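Local coordinates for penaeus monodon metallodensovirus major capsid protein (Penaeus monodon metallodensovirus, PDB 6WH7) that forms the icosahedral protein shell of a shrimp densovirus, sixty copies assembling into a capsid that presumably encloses and protects the viral genome, at residues L224-F228 with G360-M364; V239-N243 with G262-M268; M246-T251 with Q328-S332. The contacts are given in a common frame with arbitrary orientation. Residues are numbered along the deposited sequence.

Interaction 1 of 3, residues L224-F228 with G360-M364; sequences LDLGF and GKMSM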
loop_
_atom_site.group_PDB
_atom_site.type_symbol
_atom_site.label_atom_id
_atom_site.label_comp_id
_atom_site.label_asym_id
_atom_site.label_seq_id
_atom_site.Cartn_x
_atom_site.Cartn_y
_atom_site.Cartn_z
ATOM N N LEU A 224 -29.814 -67.017 -46.056
ATOM C CA LEU A 224 -29.098 -67.458 -47.242
ATOM C C LEU A 224 -28.331 -66.276 -47.800
ATOM O O LEU A 224 -28.925 -65.239 -48.103
ATOM C CB LEU A 224 -30.052 -67.998 -48.304
ATOM C CG LEU A 224 -30.523 -69.439 -48.276
ATOM C CD1 LEU A 224 -31.387 -69.688 -47.086
ATOM C CD2 LEU A 224 -31.288 -69.700 -49.530
ATOM N N ASP A 225 -27.024 -66.423 -47.931
ATOM C CA ASP A 225 -26.225 -65.484 -48.706
ATOM C C ASP A 225 -25.745 -66.252 -49.925
ATOM O O ASP A 225 -24.806 -67.043 -49.842
ATOM C CB ASP A 225 -25.062 -64.939 -47.892
ATOM C CG ASP A 225 -24.355 -63.802 -48.584
ATOM O OD1 ASP A 225 -24.843 -63.354 -49.636
ATOM O OD2 ASP A 225 -23.307 -63.355 -48.079
ATOM N N LEU A 226 -26.364 -65.983 -51.061
ATOM C CA LEU A 226 -26.032 -66.619 -52.321
ATOM C C LEU A 226 -25.288 -65.606 -53.173
ATOM O O LEU A 226 -25.681 -64.439 -53.243
ATOM C CB LEU A 226 -27.298 -67.087 -53.040
ATOM C CG LEU A 226 -28.145 -68.196 -52.419
ATOM C CD1 LEU A 226 -29.488 -68.257 -53.070
ATOM C CD2 LEU A 226 -27.470 -69.514 -52.616
ATOM N N GLY A 227 -24.209 -66.031 -53.795
ATOM C CA GLY A 227 -23.619 -65.102 -54.725
ATOM C C GLY A 227 -24.298 -65.062 -56.063
ATOM O O GLY A 227 -23.833 -64.379 -56.977
ATOM N N PHE A 228 -25.399 -65.785 -56.206
ATOM C CA PHE A 228 -26.047 -65.982 -57.485
ATOM C C PHE A 228 -27.549 -65.917 -57.280
ATOM O O PHE A 228 -28.041 -65.864 -56.156
ATOM C CB PHE A 228 -25.642 -67.313 -58.113
ATOM C CG PHE A 228 -26.053 -68.499 -57.314
ATOM C CD1 PHE A 228 -27.224 -69.158 -57.589
ATOM C CD2 PHE A 228 -25.286 -68.932 -56.266
ATOM C CE1 PHE A 228 -27.594 -70.237 -56.861
ATOM C CE2 PHE A 228 -25.663 -70.009 -55.530
ATOM C CZ PHE A 228 -26.820 -70.661 -55.828
ATOM N N GLY A 360 -20.243 -66.326 -45.286
ATOM C CA GLY A 360 -21.044 -65.734 -46.332
ATOM C C GLY A 360 -20.699 -66.228 -47.719
ATOM O O GLY A 360 -19.740 -66.961 -47.947
ATOM N N LYS A 361 -21.524 -65.796 -48.670
ATOM C CA LYS A 361 -21.324 -66.041 -50.092
ATOM C C LYS A 361 -21.259 -67.534 -50.376
ATOM O O LYS A 361 -20.175 -68.110 -50.495
ATOM C CB LYS A 361 -20.075 -65.335 -50.612
ATOM C CG LYS A 361 -20.042 -65.294 -52.122
ATOM C CD LYS A 361 -18.790 -64.661 -52.695
ATOM C CE LYS A 361 -17.635 -65.641 -52.704
ATOM N NZ LYS A 361 -16.435 -65.071 -53.362
ATOM N N MET A 362 -22.419 -68.181 -50.419
ATOM C CA MET A 362 -22.495 -69.611 -50.672
ATOM C C MET A 362 -21.946 -70.041 -52.022
ATOM O O MET A 362 -21.895 -71.244 -52.279
ATOM C CB MET A 362 -23.935 -70.084 -50.557
ATOM C CG MET A 362 -24.400 -70.268 -49.148
ATOM S SD MET A 362 -26.035 -70.982 -49.114
ATOM C CE MET A 362 -26.985 -69.501 -49.254
ATOM N N SER A 363 -21.565 -69.124 -52.900
ATOM C CA SER A 363 -21.029 -69.527 -54.189
ATOM C C SER A 363 -19.844 -68.657 -54.560
ATOM O O SER A 363 -19.689 -67.544 -54.071
ATOM C CB SER A 363 -22.071 -69.428 -55.295
ATOM O OG SER A 363 -22.419 -68.080 -55.517
ATOM N N MET A 364 -19.018 -69.174 -55.458
ATOM C CA MET A 364 -17.955 -68.400 -56.070
ATOM C C MET A 364 -18.008 -68.626 -57.569
ATOM O O MET A 364 -18.751 -69.471 -58.067
ATOM C CB MET A 364 -16.571 -68.770 -55.527
ATOM C CG MET A 364 -16.030 -70.087 -56.010
ATOM S SD MET A 364 -14.367 -70.323 -55.389
ATOM C CE MET A 364 -13.486 -69.141 -56.390
#

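Interaction 2 of 3, residues V239-N243 with G262-M268; sequences VPQNN and GVNNRGM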
loop_
_atom_site.group_PDB
_atom_site.type_symbol
_atom_site.label_atom_id
_atom_site.label_comp_id
_atom_site.label_asym_id
_atom_site.label_seq_id
_atom_site.Cartn_x
_atom_site.Cartn_y
_atom_site.Cartn_z
ATOM N N VAL A 239 -34.146 -75.767 -49.975
ATOM C CA VAL A 239 -33.717 -74.378 -50.039
ATOM C C VAL A 239 -32.228 -74.494 -50.328
ATOM O O VAL A 239 -31.610 -75.489 -49.925
ATOM C CB VAL A 239 -33.975 -73.588 -48.746
ATOM C CG1 VAL A 239 -35.277 -73.998 -48.070
ATOM C CG2 VAL A 239 -32.768 -73.569 -47.862
ATOM N N PRO A 240 -31.623 -73.554 -51.040
ATOM C CA PRO A 240 -30.211 -73.702 -51.401
ATOM C C PRO A 240 -29.332 -73.937 -50.182
ATOM O O PRO A 240 -29.359 -73.176 -49.216
ATOM C CB PRO A 240 -29.899 -72.375 -52.083
ATOM C CG PRO A 240 -31.197 -71.961 -52.650
ATOM C CD PRO A 240 -32.238 -72.392 -51.692
ATOM N N GLN A 241 -28.538 -75.005 -50.238
ATOM C CA GLN A 241 -27.694 -75.412 -49.125
ATOM C C GLN A 241 -26.437 -76.057 -49.665
ATOM O O GLN A 241 -26.489 -76.790 -50.648
ATOM C CB GLN A 241 -28.392 -76.417 -48.212
ATOM C CG GLN A 241 -29.583 -75.893 -47.487
ATOM C CD GLN A 241 -30.293 -76.972 -46.744
ATOM O OE1 GLN A 241 -30.122 -78.142 -47.026
ATOM N NE2 GLN A 241 -31.126 -76.587 -45.814
ATOM N N ASN A 242 -25.323 -75.807 -49.001
ATOM C CA ASN A 242 -24.058 -76.465 -49.292
ATOM C C ASN A 242 -23.800 -77.453 -48.165
ATOM O O ASN A 242 -23.519 -77.048 -47.037
ATOM C CB ASN A 242 -22.941 -75.436 -49.411
ATOM C CG ASN A 242 -23.045 -74.613 -50.672
ATOM O OD1 ASN A 242 -23.550 -75.074 -51.686
ATOM N ND2 ASN A 242 -22.595 -73.376 -50.603
ATOM N N ASN A 243 -23.893 -78.743 -48.468
ATOM C CA ASN A 243 -23.953 -79.778 -47.448
ATOM C C ASN A 243 -23.129 -80.976 -47.880
ATOM O O ASN A 243 -22.580 -81.020 -48.979
ATOM C CB ASN A 243 -25.384 -80.262 -47.215
ATOM C CG ASN A 243 -26.249 -79.224 -46.608
ATOM O OD1 ASN A 243 -25.765 -78.293 -45.988
ATOM N ND2 ASN A 243 -27.545 -79.379 -46.764
ATOM N N GLY A 262 -20.686 -73.857 -55.711
ATOM C CA GLY A 262 -21.025 -73.706 -54.314
ATOM C C GLY A 262 -19.803 -73.768 -53.420
ATOM O O GLY A 262 -18.826 -74.454 -53.703
ATOM N N VAL A 263 -19.877 -73.044 -52.311
ATOM C CA VAL A 263 -18.746 -72.818 -51.421
ATOM C C VAL A 263 -19.274 -72.677 -49.998
ATOM O O VAL A 263 -20.382 -72.178 -49.789
ATOM C CB VAL A 263 -17.953 -71.568 -51.872
ATOM C CG1 VAL A 263 -16.977 -71.127 -50.830
ATOM C CG2 VAL A 263 -17.193 -71.852 -53.139
ATOM N N ASN A 264 -18.501 -73.156 -49.024
ATOM C CA ASN A 264 -18.555 -72.794 -47.602
ATOM C C ASN A 264 -19.540 -73.517 -46.688
ATOM O O ASN A 264 -19.657 -73.077 -45.549
ATOM C CB ASN A 264 -18.780 -71.290 -47.375
ATOM C CG ASN A 264 -17.523 -70.498 -47.510
ATOM O OD1 ASN A 264 -16.429 -71.043 -47.424
ATOM N ND2 ASN A 264 -17.661 -69.198 -47.691
ATOM N N ASN A 265 -20.310 -74.500 -47.132
ATOM C CA ASN A 265 -21.140 -75.216 -46.163
ATOM C C ASN A 265 -22.108 -74.330 -45.395
ATOM O O ASN A 265 -21.862 -74.005 -44.233
ATOM C CB ASN A 265 -20.288 -75.970 -45.140
ATOM C CG ASN A 265 -21.127 -76.815 -44.203
ATOM O OD1 ASN A 265 -22.190 -77.297 -44.568
ATOM N ND2 ASN A 265 -20.658 -76.978 -42.981
ATOM N N ARG A 266 -23.175 -73.891 -46.034
ATOM C CA ARG A 266 -24.321 -73.348 -45.326
ATOM C C ARG A 266 -25.447 -74.353 -45.483
ATOM O O ARG A 266 -25.840 -74.672 -46.606
ATOM C CB ARG A 266 -24.723 -71.984 -45.874
ATOM C CG ARG A 266 -25.731 -71.261 -45.034
ATOM C CD ARG A 266 -26.183 -70.015 -45.735
ATOM N NE ARG A 266 -25.104 -69.065 -45.932
ATOM C CZ ARG A 266 -24.791 -68.103 -45.078
ATOM N NH1 ARG A 266 -25.492 -67.948 -43.969
ATOM N NH2 ARG A 266 -23.790 -67.287 -45.345
ATOM N N GLY A 267 -25.955 -74.856 -44.369
ATOM C CA GLY A 267 -26.996 -75.857 -44.423
ATOM C C GLY A 267 -27.924 -75.680 -43.248
ATOM O O GLY A 267 -27.677 -74.872 -42.355
ATOM N N MET A 268 -29.012 -76.433 -43.261
ATOM C CA MET A 268 -29.995 -76.366 -42.194
ATOM C C MET A 268 -30.075 -77.688 -41.463
ATOM O O MET A 268 -30.156 -78.743 -42.089
ATOM C CB MET A 268 -31.369 -75.974 -42.721
ATOM C CG MET A 268 -31.396 -74.565 -43.203
ATOM S SD MET A 268 -33.039 -73.917 -43.428
ATOM C CE MET A 268 -33.443 -74.710 -44.905
#

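Interaction 3 of 3, residues M246-T251 with Q328-S332; sequences MNAVGT and QSYGS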
loop_
_atom_site.group_PDB
_atom_site.type_symbol
_atom_site.label_atom_id
_atom_site.label_comp_id
_atom_site.label_asym_id
_atom_site.label_seq_id
_atom_site.Cartn_x
_atom_site.Cartn_y
_atom_site.Cartn_z
ATOM N N MET A 246 -25.972 -82.027 -50.333
ATOM C CA MET A 246 -26.499 -81.205 -51.402
ATOM C C MET A 246 -25.650 -79.963 -51.612
ATOM O O MET A 246 -24.912 -79.534 -50.728
ATOM C CB MET A 246 -27.942 -80.829 -51.094
ATOM C CG MET A 246 -28.116 -79.972 -49.876
ATOM S SD MET A 246 -29.839 -79.900 -49.377
ATOM C CE MET A 246 -29.967 -81.325 -48.317
ATOM N N ASN A 247 -25.763 -79.395 -52.808
ATOM C CA ASN A 247 -25.124 -78.132 -53.132
ATOM C C ASN A 247 -26.153 -77.164 -53.697
ATOM O O ASN A 247 -27.185 -77.561 -54.236
ATOM C CB ASN A 247 -23.931 -78.320 -54.089
ATOM C CG ASN A 247 -24.284 -79.069 -55.344
ATOM O OD1 ASN A 247 -25.406 -79.004 -55.835
ATOM N ND2 ASN A 247 -23.315 -79.784 -55.883
ATOM N N ALA A 248 -25.855 -75.873 -53.551
ATOM C CA ALA A 248 -26.841 -74.832 -53.802
ATOM C C ALA A 248 -27.061 -74.560 -55.282
ATOM O O ALA A 248 -28.178 -74.216 -55.676
ATOM C CB ALA A 248 -26.426 -73.545 -53.096
ATOM N N VAL A 249 -26.036 -74.688 -56.112
ATOM C CA VAL A 249 -26.168 -74.401 -57.534
ATOM C C VAL A 249 -26.596 -75.671 -58.248
ATOM O O VAL A 249 -26.107 -76.765 -57.952
ATOM C CB VAL A 249 -24.858 -73.840 -58.120
ATOM C CG1 VAL A 249 -24.443 -72.619 -57.372
ATOM C CG2 VAL A 249 -23.759 -74.854 -58.084
ATOM N N GLY A 250 -27.533 -75.533 -59.174
ATOM C CA GLY A 250 -28.031 -76.685 -59.888
ATOM C C GLY A 250 -27.459 -76.822 -61.273
ATOM O O GLY A 250 -27.597 -77.871 -61.904
ATOM N N THR A 251 -26.816 -75.770 -61.759
ATOM C CA THR A 251 -26.284 -75.776 -63.109
ATOM C C THR A 251 -24.979 -76.553 -63.150
ATOM O O THR A 251 -24.049 -76.262 -62.395
ATOM C CB THR A 251 -26.064 -74.354 -63.606
ATOM O OG1 THR A 251 -27.307 -73.647 -63.600
ATOM C CG2 THR A 251 -25.507 -74.356 -65.009
ATOM N N GLN A 328 -28.860 -69.195 -61.969
ATOM C CA GLN A 328 -28.614 -70.614 -61.786
ATOM C C GLN A 328 -29.928 -71.352 -61.612
ATOM O O GLN A 328 -30.939 -70.769 -61.223
ATOM C CB GLN A 328 -27.709 -70.854 -60.579
ATOM C CG GLN A 328 -26.370 -70.170 -60.718
ATOM C CD GLN A 328 -25.613 -70.652 -61.914
ATOM O OE1 GLN A 328 -25.483 -71.845 -62.124
ATOM N NE2 GLN A 328 -25.159 -69.728 -62.740
ATOM N N SER A 329 -29.913 -72.634 -61.948
ATOM C CA SER A 329 -31.005 -73.518 -61.587
ATOM C C SER A 329 -30.866 -73.949 -60.131
ATOM O O SER A 329 -29.795 -73.859 -59.531
ATOM C CB SER A 329 -31.051 -74.723 -62.524
ATOM O OG SER A 329 -29.868 -75.490 -62.459
ATOM N N TYR A 330 -31.977 -74.386 -59.549
ATOM C CA TYR A 330 -31.958 -74.821 -58.160
ATOM C C TYR A 330 -31.147 -76.095 -57.977
ATOM O O TYR A 330 -31.233 -77.034 -58.771
ATOM C CB TYR A 330 -33.375 -75.006 -57.637
ATOM C CG TYR A 330 -34.002 -73.715 -57.194
ATOM C CD1 TYR A 330 -33.858 -73.281 -55.892
ATOM C CD2 TYR A 330 -34.702 -72.915 -58.072
ATOM C CE1 TYR A 330 -34.413 -72.109 -55.465
ATOM C CE2 TYR A 330 -35.262 -71.729 -57.651
ATOM C CZ TYR A 330 -35.113 -71.333 -56.342
ATOM O OH TYR A 330 -35.655 -70.158 -55.895
ATOM N N GLY A 331 -30.364 -76.118 -56.904
ATOM C CA GLY A 331 -29.282 -77.063 -56.756
ATOM C C GLY A 331 -29.640 -78.516 -56.575
ATOM O O GLY A 331 -29.231 -79.367 -57.368
ATOM N N SER A 332 -30.398 -78.818 -55.538
ATOM C CA SER A 332 -30.671 -80.195 -55.184
ATOM C C SER A 332 -32.138 -80.326 -54.848
ATOM O O SER A 332 -32.732 -79.429 -54.248
ATOM C CB SER A 332 -29.831 -80.644 -54.011
ATOM O OG SER A 332 -30.183 -79.912 -52.864
#

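Interaction 1 of 3, residues L224-F228 with G360-M364
Residues 224-228 and 360-364 run in roughly the same direction, their end-to-end vectors 37° apart, with CA pairs in step at 5.1 Å (Asp225-Lys361), 4.9 Å (Leu226-Met362) and 5.2 Å (Gly227-Ser363). A short backbone hydrogen bond fixes this register: Met362 N donates to Asp225 O at 2.7 Å, nearly straight at 169°. Strand 363-368 begins just beyond this point. Gly227 lies so close to residues 360-364 that an ideal CB would fall 2.7 Å from Ser363 OG, a clash that its lack of a side chain avoids.

Among the side chains, Met362 points toward the loop, and its CE packs against two leucines, 3.5 Å from Leu224 CB and 3.4 Å from Leu226 CD2; both leucines also touch Pro121 of strand 118-135. Ser363 OG sits 3.1 Å from Phe228 CD2, near the plane of the ring and at its edge. Asp225 accepts a weak hydrogen bond from Lys361 N through OD2 (3.1 Å), but its stronger partner is Arg356 of a second subunit, which forms a salt bridge with OD1. The chemistry is therefore divided: a buried, apolar methionine contact and one strong backbone hydrogen bond join the jelly-roll's GH loop to the C-terminal strand, while the carboxylate at the more exposed edge connects the same contact to the neighbouring subunit.

Interaction 2 of 3, residues V239-N243 with G262-M268
Val239 opens the contact with an apolar touch, its CG2 3.2 Å from Met268 CE; Met268 CE also lies 3.1 Å from Gln241 NE2. At Gln241 the backbones close in: its CA lies 4.8 Å from Gly267 CA, and it makes a CA-H...O contact of 3.2 Å with Arg266 O. That carbonyl also receives the principal hydrogen bond of the interface, from Asn242 N at 2.7 Å and 150°. Both segments belong to the long GH connection of the parvoviral jelly roll, so the loop is here folded back on its own end, just ahead of strand 270-274. Asn242 reaches along the second segment. Its carbonyl O lies 3.1 Å from Asn265 CA in a CA-H...O contact, and its ND2 makes a weak hydrogen bond to Val263 O (2.6 Å, 120°), while the better partner of that amide is Met362 O. An ideal CB on Gly262 would stand 2.7 Å from Asn242 OD1, an overlap the glycine avoids. Finally, Asn243 brings OD1 to 3.1 Å from Gly267 CA, where an ideal CB would come within 2.0 Å of this oxygen, and its backbone hydrogen-bonds to a neighbouring subunit.

Interaction 3 of 3, residues M246-T251 with Q328-S332
Gln328, at the end of strand 327-328, points its side chain toward the opposing loop and accepts a weak hydrogen bond on OE1 from Thr251 OG1 at 3.0 Å. The same threonine oxygen is the acceptor for Ser329 N at 3.2 Å, with an almost linear N-H...O angle of 175°, so one hydroxyl ties together two successive residues. Ser329 then contributes its carbonyl: Gly250 N donates to Ser329 O at 2.8 Å and 134°. Tyr330 turns its side chain away and stacks on Phe230, but its backbone forms a single bridge with Val249, CA to CA 5.8 Å, and Tyr330 O takes a CA-H...O contact from Gly250 CA at 3.4 Å.

Gly331 follows, its CA only 3.4 Å from Gly250 CA. It offers CA-H...O contacts to Asn247 O (3.3 Å) and Val249 O (3.4 Å). Bare alpha carbons on both sides make this approach possible: an ideal CB on Gly331 would lie 2.0 Å from Asn247 O, and one on Gly250 2.1 Å from Tyr330 O. Ser332 ends the segment with OG 3.0 Å from Met246 CB.

Gln328 and Ser329 thus meet Thr251 while Ser332 meets Met246, an antiparallel order. The arrangement is an isolated antiparallel beta bridge between two loops, flanked by the close approach of Gly250 and Gly331, rather than an extended sheet. It joins the GH loop to the chain beyond the last long strand, 287-302, in a viral jelly roll whose elaborate connections, as in other parvoviruses, form much of the capsid surface.

In the fold
The three contacts form one continuous cluster on the same side of the chain's centre, with centres about 9 Å (interactions 1 and 2), 10 Å (2 and 3) and 12 Å (1 and 3) apart. Asn242 lies at their meeting point: its ND2 is 2.8 Å from Met362 O and its OD1 3.1 Å from Ala248 N, both probable hydrogen bonds. Phe228 connects 1 with 3, its CE2 3.4 Å from Val249 CG1 and its CD1 3.4 Å from Gln328 CG. Along the chain, interactions 2 and 3 cross, and both are nested within the loop closed by interaction 1. Residues of neighbouring subunits touch all three, placing the cluster beside capsid interfaces.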